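Local coordinates for protein rnase 1 (Danio rerio, PDB 2VQ9) that cleaves RNA as a secreted ribonuclease of the pancreatic family, promotes angiogenesis and kills bacteria, the killing not requiring its RNase activity, at residues S99-V105 against K124-I130. Sequence-based numbering, arbitrary orientation.
Sequences SNDQFTV and KESSRKI. Unlike the reference sequence in segment 99-105: Asp101 (reference Asn).
Ile130 lays its CD1 methyl over one face of the Phe103 ring, offset toward the rim. CD1 lies 4.1 Å from the ring centroid and 15° off the ring normal, a CH-pi contact. CG1 stands between the backbone N and the carbonyl carbon of Ile130 (chi1 59°), which carries CD1 to the ring and leaves CG2 for Val105. There CG2 meets CG1 of Val105 at 3.8 Å. Ile72 of strand 68-72 packs against all three side chains, and the ring of His78 meets that of Phe103. Further along the same face, Val105 CG2 touches Ser126 OG and the aliphatic part of Arg128. Arg128 runs extended from CG to NE, and NE donates to Ser126 OG at 2.8 Å, with OG tilted out of the guanidinium plane. Arg128 NH1 hydrogen-bonds to Gly145 O on strand 138-146.

This is the long antiparallel hairpin of the ribonuclease A fold, strands 103-112 and 120-135. Phe103 with Arg128 and Val105 with Ser126 are hydrogen-bonded pairs, each closed by two backbone bonds; Thr104 with Ser127 is the non-hydrogen-bonded pair between them. Val105 also touches Thr70, a substrate-binding residue.

Beside the face of Thr104 and Ser127, the Gln102 amide points its NE2 at Ser127 OG, 3.2 Å away. The bond is nearly straight (168°) and lies in the amide plane. One water bridges Ser127 OG to Thr104 OG1. Gln102 OE1 rests 3.4 Å from Lys129 CG, where the bent lysine chain crosses the glutamine. At the start of 99-105, Ser99 grips Ile130 twice. Its N donates to Ile130 O at 2.7 Å, and its OG accepts from Ile130 N. The same OG donates to Asp101 O, which links the two ends of the short connection from Ser99 to Asp101.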
loop_
_atom_site.group_PDB
_atom_site.type_symbol
_atom_site.label_atom_id
_atom_site.label_comp_id
_atom_site.label_asym_id
_atom_site.label_seq_id
_atom_site.Cartn_x
_atom_site.Cartn_y
_atom_site.Cartn_z
ATOM N N SER A 99 -12.202 -2.126 4.158
ATOM C CA SER A 99 -12.254 -1.515 5.476
ATOM C C SER A 99 -13.633 -0.868 5.727
ATOM O O SER A 99 -14.273 -0.350 4.804
ATOM C CB SER A 99 -11.121 -0.496 5.707
ATOM O OG SER A 99 -11.285 0.650 4.907
ATOM N N ASN A 100 -14.081 -0.934 6.976
ATOM C CA ASN A 100 -15.270 -0.190 7.418
ATOM C C ASN A 100 -15.007 1.318 7.605
ATOM O O ASN A 100 -15.904 2.116 7.358
ATOM C CB ASN A 100 -15.846 -0.758 8.720
ATOM C CG ASN A 100 -16.089 -2.256 8.674
ATOM O OD1 ASN A 100 -15.873 -2.946 9.672
ATOM N ND2 ASN A 100 -16.542 -2.769 7.532
ATOM N N ASP A 101 -13.803 1.713 8.054
ATOM C CA ASP A 101 -13.474 3.141 8.182
ATOM C C ASP A 101 -12.749 3.622 6.923
ATOM O O ASP A 101 -12.136 2.824 6.211
ATOM C CB ASP A 101 -12.547 3.437 9.377
ATOM C CG ASP A 101 -13.164 3.094 10.730
ATOM O OD1 ASP A 101 -14.408 2.950 10.805
ATOM O OD2 ASP A 101 -12.387 2.991 11.729
ATOM N N GLN A 102 -12.790 4.934 6.700
ATOM C CA GLN A 102 -11.968 5.582 5.690
ATOM C C GLN A 102 -10.536 5.633 6.218
ATOM O O GLN A 102 -10.327 5.810 7.433
ATOM C CB GLN A 102 -12.426 7.019 5.488
ATOM C CG GLN A 102 -13.905 7.163 5.143
ATOM C CD GLN A 102 -14.136 6.862 3.709
ATOM O OE1 GLN A 102 -15.030 6.086 3.356
ATOM N NE2 GLN A 102 -13.315 7.442 2.857
ATOM N N PHE A 103 -9.576 5.475 5.296
ATOM C CA PHE A 103 -8.163 5.731 5.559
ATOM C C PHE A 103 -7.688 6.792 4.544
ATOM O O PHE A 103 -8.200 6.892 3.428
ATOM C CB PHE A 103 -7.333 4.459 5.353
ATOM C CG PHE A 103 -7.456 3.437 6.457
ATOM C CD1 PHE A 103 -6.453 3.315 7.430
ATOM C CD2 PHE A 103 -8.556 2.570 6.510
ATOM C CE1 PHE A 103 -6.558 2.323 8.455
ATOM C CE2 PHE A 103 -8.675 1.591 7.522
ATOM C CZ PHE A 103 -7.673 1.469 8.495
ATOM N N THR A 104 -6.718 7.589 4.941
ATOM C CA THR A 104 -6.037 8.430 3.997
ATOM C C THR A 104 -4.962 7.600 3.302
ATOM O O THR A 104 -4.140 6.937 3.954
ATOM C CB THR A 104 -5.450 9.654 4.701
ATOM O OG1 THR A 104 -6.554 10.400 5.239
ATOM C CG2 THR A 104 -4.655 10.526 3.712
ATOM N N VAL A 105 -5.011 7.621 1.978
ATOM C CA VAL A 105 -3.956 7.008 1.176
ATOM C C VAL A 105 -3.251 8.043 0.297
ATOM O O VAL A 105 -3.869 9.020 -0.143
ATOM C CB VAL A 105 -4.466 5.809 0.328
ATOM C CG1 VAL A 105 -5.126 4.768 1.248
ATOM C CG2 VAL A 105 -5.428 6.283 -0.804
ATOM N N LYS A 124 -0.474 11.810 -4.673
ATOM C CA LYS A 124 -1.844 12.305 -4.617
ATOM C C LYS A 124 -2.586 11.666 -3.448
ATOM O O LYS A 124 -2.736 10.440 -3.375
ATOM C CB LYS A 124 -2.593 12.000 -5.929
ATOM C CG LYS A 124 -4.029 12.582 -5.880
ATOM C CD LYS A 124 -4.522 13.019 -7.242
ATOM C CE LYS A 124 -4.941 11.848 -8.099
ATOM N NZ LYS A 124 -5.670 12.344 -9.300
ATOM N N GLU A 125 -3.078 12.513 -2.549
ATOM C CA GLU A 125 -3.835 12.061 -1.390
ATOM C C GLU A 125 -5.297 11.879 -1.753
ATOM O O GLU A 125 -5.847 12.654 -2.541
ATOM C CB GLU A 125 -3.684 13.130 -0.312
ATOM C CG GLU A 125 -4.469 12.999 0.953
ATOM C CD GLU A 125 -4.609 14.380 1.594
ATOM O OE1 GLU A 125 -5.440 15.215 1.125
ATOM O OE2 GLU A 125 -3.817 14.654 2.509
ATOM N N SER A 126 -5.921 10.840 -1.190
ATOM C CA SER A 126 -7.381 10.690 -1.228
ATOM C C SER A 126 -7.832 9.965 0.040
ATOM O O SER A 126 -7.014 9.364 0.740
ATOM C CB SER A 126 -7.822 9.896 -2.460
ATOM O OG SER A 126 -7.182 8.640 -2.487
ATOM N N SER A 127 -9.134 10.025 0.326
ATOM C CA SER A 127 -9.695 9.347 1.504
ATOM C C SER A 127 -10.554 8.216 0.999
ATOM O O SER A 127 -11.500 8.442 0.210
ATOM C CB SER A 127 -10.516 10.302 2.386
ATOM O OG SER A 127 -11.074 9.585 3.494
ATOM N N ARG A 128 -10.218 6.991 1.391
ATOM C CA ARG A 128 -10.914 5.831 0.804
ATOM C C ARG A 128 -11.127 4.735 1.807
ATOM O O ARG A 128 -10.418 4.650 2.789
ATOM C CB ARG A 128 -10.096 5.226 -0.356
ATOM C CG ARG A 128 -9.401 6.207 -1.320
ATOM C CD ARG A 128 -9.029 5.535 -2.648
ATOM N NE ARG A 128 -8.669 6.530 -3.677
ATOM C CZ ARG A 128 -8.547 6.286 -4.981
ATOM N NH1 ARG A 128 -8.770 5.073 -5.480
ATOM N NH2 ARG A 128 -8.191 7.274 -5.806
ATOM N N LYS A 129 -12.079 3.851 1.536
ATOM C CA LYS A 129 -12.051 2.554 2.200
ATOM C C LYS A 129 -11.041 1.679 1.465
ATOM O O LYS A 129 -10.991 1.642 0.224
ATOM C CB LYS A 129 -13.421 1.913 2.178
ATOM C CG LYS A 129 -14.478 2.863 2.618
ATOM C CD LYS A 129 -14.800 2.750 4.056
ATOM C CE LYS A 129 -16.314 2.707 4.106
ATOM N NZ LYS A 129 -16.682 2.008 2.823
ATOM N N ILE A 130 -10.209 0.988 2.225
ATOM C CA ILE A 130 -9.146 0.224 1.601
ATOM C C ILE A 130 -9.581 -1.230 1.480
ATOM O O ILE A 130 -10.284 -1.744 2.358
ATOM C CB ILE A 130 -7.816 0.366 2.389
ATOM C CG1 ILE A 130 -7.942 -0.104 3.841
ATOM C CG2 ILE A 130 -7.337 1.825 2.347
ATOM C CD1 ILE A 130 -6.534 -0.209 4.592
HETATM O O HOH W 1 -9.390 9.766 5.596
#